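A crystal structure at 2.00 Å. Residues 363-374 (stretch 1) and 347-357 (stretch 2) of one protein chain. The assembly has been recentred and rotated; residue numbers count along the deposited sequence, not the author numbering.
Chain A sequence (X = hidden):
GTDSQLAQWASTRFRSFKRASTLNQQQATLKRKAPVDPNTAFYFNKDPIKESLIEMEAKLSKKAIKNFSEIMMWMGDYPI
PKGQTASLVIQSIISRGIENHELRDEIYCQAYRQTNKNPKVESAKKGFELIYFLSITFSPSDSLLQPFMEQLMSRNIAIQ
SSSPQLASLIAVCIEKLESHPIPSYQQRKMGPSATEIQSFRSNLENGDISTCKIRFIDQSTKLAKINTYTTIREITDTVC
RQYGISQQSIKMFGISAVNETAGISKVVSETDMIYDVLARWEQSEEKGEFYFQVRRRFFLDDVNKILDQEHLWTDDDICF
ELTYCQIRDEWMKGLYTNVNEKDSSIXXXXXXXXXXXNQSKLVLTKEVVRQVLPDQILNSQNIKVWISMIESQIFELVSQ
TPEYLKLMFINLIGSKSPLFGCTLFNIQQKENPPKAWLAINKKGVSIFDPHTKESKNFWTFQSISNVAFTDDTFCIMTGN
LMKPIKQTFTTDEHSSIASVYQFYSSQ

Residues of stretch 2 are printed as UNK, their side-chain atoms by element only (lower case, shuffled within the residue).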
ATOM      1  N   VAL A 363     -12.229  24.728  37.436  1.00 26.48           N
ATOM      2  CA  VAL A 363     -13.567  25.268  37.235  1.00 24.61           C
ATOM      3  C   VAL A 363     -14.165  24.370  36.132  1.00 25.47           C
ATOM      4  O   VAL A 363     -13.713  24.426  34.992  1.00 21.72           O
ATOM      5  CB  VAL A 363     -13.583  26.774  36.908  1.00 28.92           C
ATOM      6  CG1 VAL A 363     -15.004  27.266  36.681  1.00 29.20           C
ATOM      7  CG2 VAL A 363     -12.912  27.579  38.020  1.00 29.36           C
ATOM      8  N   LEU A 364     -15.118  23.494  36.495  1.00 20.91           N
ATOM      9  CA  LEU A 364     -15.720  22.551  35.560  1.00 21.03           C
ATOM     10  C   LEU A 364     -16.786  23.225  34.698  1.00 25.14           C
ATOM     11  O   LEU A 364     -17.671  23.904  35.219  1.00 25.78           O
ATOM     12  CB  LEU A 364     -16.294  21.360  36.349  1.00 21.63           C
ATOM     13  CG  LEU A 364     -16.697  20.100  35.615  1.00 27.45           C
ATOM     14  CD1 LEU A 364     -15.549  19.539  34.734  1.00 27.41           C
ATOM     15  CD2 LEU A 364     -17.188  19.059  36.608  1.00 26.88           C
ATOM     16  N   THR A 365     -16.682  23.075  33.375  1.00 19.96           N
ATOM     17  CA  THR A 365     -17.612  23.722  32.432  1.00 19.64           C
ATOM     18  C   THR A 365     -18.024  22.726  31.368  1.00 22.16           C
ATOM     19  O   THR A 365     -17.432  21.637  31.288  1.00 19.85           O
ATOM     20  CB  THR A 365     -16.923  24.955  31.768  1.00 29.06           C
ATOM     21  OG1 THR A 365     -15.865  24.537  30.898  1.00 20.20           O
ATOM     22  CG2 THR A 365     -16.413  25.990  32.774  1.00 27.93           C
ATOM     23  N   LYS A 366     -18.995  23.119  30.503  1.00 20.44           N
ATOM     24  CA  LYS A 366     -19.447  22.326  29.372  1.00 19.25           C
ATOM     25  C   LYS A 366     -18.254  22.088  28.474  1.00 21.98           C
ATOM     26  O   LYS A 366     -18.070  20.972  28.013  1.00 20.40           O
ATOM     27  CB  LYS A 366     -20.523  23.070  28.559  1.00 23.24           C
ATOM     28  CG  LYS A 366     -21.881  23.115  29.231  1.00 35.39           C
ATOM     29  CD  LYS A 366     -22.869  23.952  28.424  1.00 37.06           C
ATOM     30  CE  LYS A 366     -24.227  24.009  29.091  1.00 40.27           C
ATOM     31  NZ  LYS A 366     -25.251  24.626  28.199  1.00 48.48           N
ATOM     32  N   GLU A 367     -17.420  23.130  28.266  1.00 18.87           N
ATOM     33  CA  GLU A 367     -16.255  23.078  27.392  1.00 20.28           C
ATOM     34  C   GLU A 367     -15.216  22.054  27.884  1.00 22.21           C
ATOM     35  O   GLU A 367     -14.640  21.336  27.068  1.00 21.39           O
ATOM     36  CB  GLU A 367     -15.663  24.484  27.175  1.00 23.02           C
ATOM     37  CG  GLU A 367     -16.603  25.468  26.460  1.00 35.66           C
ATOM     38  CD  GLU A 367     -17.905  25.910  27.130  1.00 60.06           C
ATOM     39  OE1 GLU A 367     -17.956  26.017  28.383  1.00 32.52           O
ATOM     40  OE2 GLU A 367     -18.886  26.146  26.386  1.00 45.81           O
ATOM     41  N   VAL A 368     -15.042  21.930  29.210  1.00 17.22           N
ATOM     42  CA  VAL A 368     -14.131  20.931  29.794  1.00 15.07           C
ATOM     43  C   VAL A 368     -14.692  19.516  29.557  1.00 17.37           C
ATOM     44  O   VAL A 368     -13.932  18.631  29.157  1.00 14.55           O
ATOM     45  CB  VAL A 368     -13.816  21.228  31.292  1.00 17.83           C
ATOM     46  CG1 VAL A 368     -13.015  20.097  31.938  1.00 15.80           C
ATOM     47  CG2 VAL A 368     -13.058  22.553  31.431  1.00 18.12           C
ATOM     48  N   VAL A 369     -16.012  19.318  29.758  1.00 15.02           N
ATOM     49  CA  VAL A 369     -16.679  18.015  29.561  1.00 15.36           C
ATOM     50  C   VAL A 369     -16.501  17.514  28.109  1.00 17.41           C
ATOM     51  O   VAL A 369     -16.171  16.337  27.908  1.00 15.57           O
ATOM     52  CB  VAL A 369     -18.166  18.011  30.004  1.00 18.60           C
ATOM     53  CG1 VAL A 369     -18.879  16.706  29.605  1.00 16.52           C
ATOM     54  CG2 VAL A 369     -18.281  18.256  31.498  1.00 18.28           C
ATOM     55  N   ARG A 370     -16.646  18.432  27.120  1.00 14.52           N
ATOM     56  CA  ARG A 370     -16.469  18.112  25.698  1.00 14.17           C
ATOM     57  C   ARG A 370     -15.025  17.675  25.354  1.00 18.13           C
ATOM     58  O   ARG A 370     -14.825  17.079  24.324  1.00 17.62           O
ATOM     59  CB  ARG A 370     -16.850  19.311  24.822  1.00 14.81           C
ATOM     60  CG  ARG A 370     -18.294  19.757  24.971  1.00 20.01           C
ATOM     61  CD  ARG A 370     -19.312  18.656  24.690  1.00 17.57           C
ATOM     62  NE  ARG A 370     -19.212  18.103  23.331  1.00 18.38           N
ATOM     63  CZ  ARG A 370     -19.686  18.673  22.227  1.00 22.64           C
ATOM     64  NH1 ARG A 370     -20.230  19.882  22.275  1.00 14.30           N
ATOM     65  NH2 ARG A 370     -19.583  18.059  21.066  1.00 19.56           N
ATOM     66  N   GLN A 371     -14.029  18.017  26.174  1.00 14.71           N
ATOM     67  CA  GLN A 371     -12.641  17.620  25.898  1.00 13.14           C
ATOM     68  C   GLN A 371     -12.369  16.169  26.341  1.00 17.59           C
ATOM     69  O   GLN A 371     -11.303  15.615  26.023  1.00 18.27           O
ATOM     70  CB  GLN A 371     -11.684  18.556  26.646  1.00 14.36           C
ATOM     71  CG  GLN A 371     -11.700  20.038  26.188  1.00 18.66           C
ATOM     72  CD  GLN A 371     -10.713  20.838  27.025  1.00 40.96           C
ATOM     73  OE1 GLN A 371     -10.911  21.101  28.227  1.00 31.35           O
ATOM     74  NE2 GLN A 371      -9.577  21.160  26.437  1.00 40.59           N
ATOM     75  N   VAL A 372     -13.280  15.577  27.118  1.00 12.84           N
ATOM     76  CA  VAL A 372     -13.039  14.265  27.734  1.00 12.13           C
ATOM     77  C   VAL A 372     -14.154  13.218  27.568  1.00 16.42           C
ATOM     78  O   VAL A 372     -13.970  12.064  28.009  1.00 17.64           O
ATOM     79  CB  VAL A 372     -12.669  14.416  29.242  1.00 15.18           C
ATOM     80  CG1 VAL A 372     -11.403  15.243  29.407  1.00 15.30           C
ATOM     81  CG2 VAL A 372     -13.836  14.996  30.067  1.00 14.77           C
ATOM     82  N   LEU A 373     -15.280  13.569  26.937  1.00 14.55           N
ATOM     83  CA  LEU A 373     -16.316  12.558  26.709  1.00 15.28           C
ATOM     84  C   LEU A 373     -16.657  12.577  25.242  1.00 19.70           C
ATOM     85  O   LEU A 373     -16.861  13.675  24.721  1.00 18.78           O
ATOM     86  CB  LEU A 373     -17.608  12.854  27.471  1.00 17.01           C
ATOM     87  CG  LEU A 373     -17.750  12.506  28.909  1.00 23.44           C
ATOM     88  CD1 LEU A 373     -19.169  12.865  29.350  1.00 24.04           C
ATOM     89  CD2 LEU A 373     -17.457  10.984  29.179  1.00 22.89           C
ATOM     90  N   PRO A 374     -16.775  11.414  24.553  1.00 16.23           N
ATOM     91  CA  PRO A 374     -17.192  11.458  23.135  1.00 17.36           C
ATOM     92  C   PRO A 374     -18.697  11.741  23.050  1.00 19.32           C
ATOM     93  O   PRO A 374     -19.428  11.413  23.988  1.00 18.08           O
ATOM     94  CB  PRO A 374     -16.898  10.038  22.634  1.00 18.65           C
ATOM     95  CG  PRO A 374     -17.046   9.183  23.859  1.00 23.21           C
ATOM     96  CD  PRO A 374     -16.588  10.025  25.030  1.00 18.26           C
ATOM     97  N   UNK A 347     -13.875   8.039  33.995  1.00 15.05           N
ATOM     98  CA  UNK A 347     -12.937   8.243  32.888  1.00 15.18           C
ATOM     99  C   UNK A 347     -12.760   9.723  32.646  1.00 18.48           C
ATOM    100  O   UNK A 347     -11.638  10.207  32.581  1.00 15.58           O
ATOM    101  c   UNK A 347     -13.150   5.917  31.853  1.00 19.57           C
ATOM    102  c   UNK A 347     -12.506   7.909  30.386  1.00 16.72           C
ATOM    103  c   UNK A 347     -14.062   4.978  30.913  1.00 26.85           C
ATOM    104  c   UNK A 347     -13.341   7.451  31.608  1.00 17.86           C
ATOM    105  N   UNK A 348     -13.886  10.450  32.554  1.00 14.80           N
ATOM    106  CA  UNK A 348     -13.875  11.894  32.355  1.00 13.90           C
ATOM    107  C   UNK A 348     -13.090  12.560  33.488  1.00 17.32           C
ATOM    108  O   UNK A 348     -12.198  13.337  33.188  1.00 16.01           O
ATOM    109  c   UNK A 348     -15.308  12.406  32.284  1.00 14.01           C
ATOM    110  N   UNK A 349     -13.285  12.126  34.773  1.00 14.87           N
ATOM    111  CA  UNK A 349     -12.534  12.693  35.918  1.00 13.78           C
ATOM    112  C   UNK A 349     -11.026  12.540  35.791  1.00 17.01           C
ATOM    113  O   UNK A 349     -10.306  13.510  36.030  1.00 15.04           O
ATOM    114  c   UNK A 349     -13.028  12.135  37.249  1.00 13.04           C
ATOM    115  N   UNK A 350     -10.550  11.338  35.373  1.00 13.37           N
ATOM    116  CA  UNK A 350      -9.117  11.079  35.194  1.00 13.21           C
ATOM    117  C   UNK A 350      -8.569  11.943  34.097  1.00 15.69           C
ATOM    118  O   UNK A 350      -7.521  12.536  34.263  1.00 14.33           O
ATOM    119  c   UNK A 350      -7.369   9.358  34.491  1.00 16.01           C
ATOM    120  c   UNK A 350      -8.838   9.566  34.901  1.00 15.26           C
ATOM    121  c   UNK A 350      -9.193   8.707  36.100  1.00 15.90           C
ATOM    122  c   UNK A 350      -9.347   7.254  35.742  1.00 28.91           C
ATOM    123  N   UNK A 351      -9.239  11.957  32.937  1.00 12.56           N
ATOM    124  CA  UNK A 351      -8.796  12.737  31.789  1.00 12.74           C
ATOM    125  C   UNK A 351      -8.761  14.229  32.068  1.00 16.73           C
ATOM    126  O   UNK A 351      -7.902  14.924  31.525  1.00 16.32           O
ATOM    127  c   UNK A 351      -9.512  10.954  29.981  1.00 13.96           C
ATOM    128  c   UNK A 351     -10.274  10.811  28.700  1.00 13.68           C
ATOM    129  c   UNK A 351      -8.068  10.575  29.714  1.00 11.03           C
ATOM    130  c   UNK A 351      -9.631  12.409  30.530  1.00 11.86           C
ATOM    131  N   UNK A 352      -9.665  14.716  32.929  1.00 12.86           N
ATOM    132  CA  UNK A 352      -9.662  16.143  33.347  1.00 11.96           C
ATOM    133  C   UNK A 352      -8.405  16.398  34.216  1.00 18.17           C
ATOM    134  O   UNK A 352      -7.687  17.361  33.969  1.00 18.90           O
ATOM    135  c   UNK A 352     -12.145  16.635  33.035  1.00 15.21           C
ATOM    136  c   UNK A 352     -10.856  17.847  34.897  1.00 13.07           C
ATOM    137  c   UNK A 352     -10.999  16.518  34.073  1.00 13.99           C
ATOM    138  c   UNK A 352     -13.572  16.617  33.646  1.00 11.50           C
ATOM    139  N   UNK A 353      -8.088  15.490  35.148  1.00 15.70           N
ATOM    140  CA  UNK A 353      -6.889  15.643  35.986  1.00 16.67           C
ATOM    141  C   UNK A 353      -5.618  15.641  35.118  1.00 23.20           C
ATOM    142  O   UNK A 353      -4.652  16.360  35.428  1.00 24.27           O
ATOM    143  c   UNK A 353      -5.883  14.980  38.244  1.00 36.12           C
ATOM    144  o   UNK A 353      -6.545  13.058  39.512  1.00 45.31           O
ATOM    145  n   UNK A 353      -4.720  14.129  40.182  1.00 40.38           N
ATOM    146  c   UNK A 353      -6.853  14.597  37.113  1.00 17.83           C
ATOM    147  c   UNK A 353      -5.744  13.972  39.356  1.00 50.24           C
ATOM    148  N   UNK A 354      -5.646  14.917  33.976  1.00 19.19           N
ATOM    149  CA  UNK A 354      -4.512  14.917  33.053  1.00 17.78           C
ATOM    150  C   UNK A 354      -4.412  16.246  32.283  1.00 23.40           C
ATOM    151  O   UNK A 354      -3.309  16.705  32.006  1.00 23.93           O
ATOM    152  c   UNK A 354      -2.570  12.322  32.744  1.00 16.10           C
ATOM    153  c   UNK A 354      -4.556  13.710  32.092  1.00 16.32           C
ATOM    154  c   UNK A 354      -4.065  12.368  32.666  1.00 17.94           C
ATOM    155  c   UNK A 354      -4.569  11.180  31.822  1.00 17.31           C
ATOM    156  N   UNK A 355      -5.540  16.848  31.908  1.00 20.32           N
ATOM    157  CA  UNK A 355      -5.525  18.136  31.207  1.00 21.31           C
ATOM    158  C   UNK A 355      -5.205  19.301  32.166  1.00 24.44           C
ATOM    159  O   UNK A 355      -4.594  20.284  31.756  1.00 23.09           O
ATOM    160  c   UNK A 355      -6.480  18.076  28.166  1.00 32.37           C
ATOM    161  c   UNK A 355      -7.305  17.643  29.375  1.00 28.57           C
ATOM    162  c   UNK A 355      -8.801  17.828  29.112  1.00 29.90           C
ATOM    163  c   UNK A 355      -6.901  18.422  30.590  1.00 22.41           C
ATOM    164  N   UNK A 356      -5.671  19.207  33.415  1.00 23.15           N
ATOM    165  CA  UNK A 356      -5.524  20.265  34.418  1.00 24.80           C
ATOM    166  C   UNK A 356      -4.874  19.748  35.707  1.00 30.05           C
ATOM    167  O   UNK A 356      -5.571  19.551  36.700  1.00 31.40           O
ATOM    168  o   UNK A 356      -9.286  22.683  29.791  1.00 34.60           O
ATOM    169  c   UNK A 356      -8.704  22.270  30.971  1.00 34.39           C
ATOM    170  c   UNK A 356      -9.155  21.118  31.591  1.00 26.21           C
ATOM    171  c   UNK A 356      -8.590  20.712  32.799  1.00 25.88           C
ATOM    172  c   UNK A 356      -7.076  22.553  32.720  1.00 29.57           C
ATOM    173  c   UNK A 356      -6.895  20.937  34.664  1.00 25.26           C
ATOM    174  c   UNK A 356      -7.656  22.987  31.528  1.00 32.00           C
ATOM    175  c   UNK A 356      -7.540  21.415  33.377  1.00 27.02           C
ATOM    176  N   UNK A 357      -3.544  19.493  35.705  1.00 30.24           N
ATOM    177  CA  UNK A 357      -2.884  18.916  36.907  1.00 32.03           C
ATOM    178  C   UNK A 357      -3.141  19.588  38.276  1.00 44.49           C
ATOM    179  O   UNK A 357      -2.988  18.916  39.301  1.00 45.69           O
ATOM    180  c   UNK A 357      -2.592  19.634  34.584  1.00 32.31           C
ATOM    181  c   UNK A 357      -1.332  19.000  35.096  1.00 36.97           C
ATOM    182  c   UNK A 357      -1.401  18.970  36.560  1.00 33.38           C
TER
HETATM  183  O   HOH W   1      -6.927  21.973  27.526  1.00 37.01           O

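Position 347 carries four side-chain carbons, forked at the first, with one arm two carbons long, and makes no close contact with stretch 1; this is Ile347. Position 348 has a single carbon, CB, lying 3.7 Å from Val372 CG2 and 4.0 Å from Leu373 CD2. It is Ala348, and here the two backbones come closest, with Val372 CA 5.3 Å from Ala348 CA. Position 349 also has one carbon, directed away from stretch 1: Ala349. At 350, four carbons again fork at the first, one arm being two carbons long, and the end leads away from the partner; this is Ile350.

Position 351 has four carbons forked at the second. Its CA-to-CB bond points toward stretch 1, and CB lies 3.5 Å from Val372 CG1; this is Leu351. At 352, four carbons fork at the first; the CA-to-CB bond runs sideways, but the two-carbon arm meets Leu364, Val368 and Val372. This is Ile352: its CG1 lies 3.7 Å from Val368 CG1 and 3.8 Å from Val372 CG2, while Ile352 CD1 meets Leu364 CD1 at 3.7 Å.

Three carbons in a row, the third bearing one oxygen and one nitrogen, out of reach of stretch 1, make 353 an amide, Gln353. Position 354, four carbons forked at the second and likewise remote, is Leu354. The same fork recurs at 355, but here the CA-to-CB bond points toward stretch 1 and the fork's end meets Val372 and Gln371. This is Leu355, whose CD1 lies 3.7 Å from Val372 CG1 and 3.9 Å from Gln371 CB.

At 356, one carbon leads to a six-carbon ring bearing an oxygen; the ring meets Val368 and the oxygen Gln371. This is Tyr356, the first residue to leave helical geometry. Its CE2 is 4.0 Å from Val368 CG1, and its OH donates a 2.8 Å hydrogen bond to Gln371 OE1, which sits at the ring edge near its plane. Position 357 has three carbons closing a ring onto the backbone nitrogen and makes no contact with stretch 1: Pro357.

The contact is mainly apolar. Val372 is its centre, its two methyls packing against the helix of stretch 2, and Val368 and Leu364 extend the packing along Ile352. Thr365 OG1 caps the helix of stretch 1 by accepting from Val368 N at 3.2 Å. The Tyr356–Gln371 hydrogen bond adds a polar link, and a water oxygen beside it accepts from Gln371 NE2 at 3.0 Å and donates weakly to Tyr356 OH at 3.3 Å.

Stretch 2 347-357: IAAILIQLLYP
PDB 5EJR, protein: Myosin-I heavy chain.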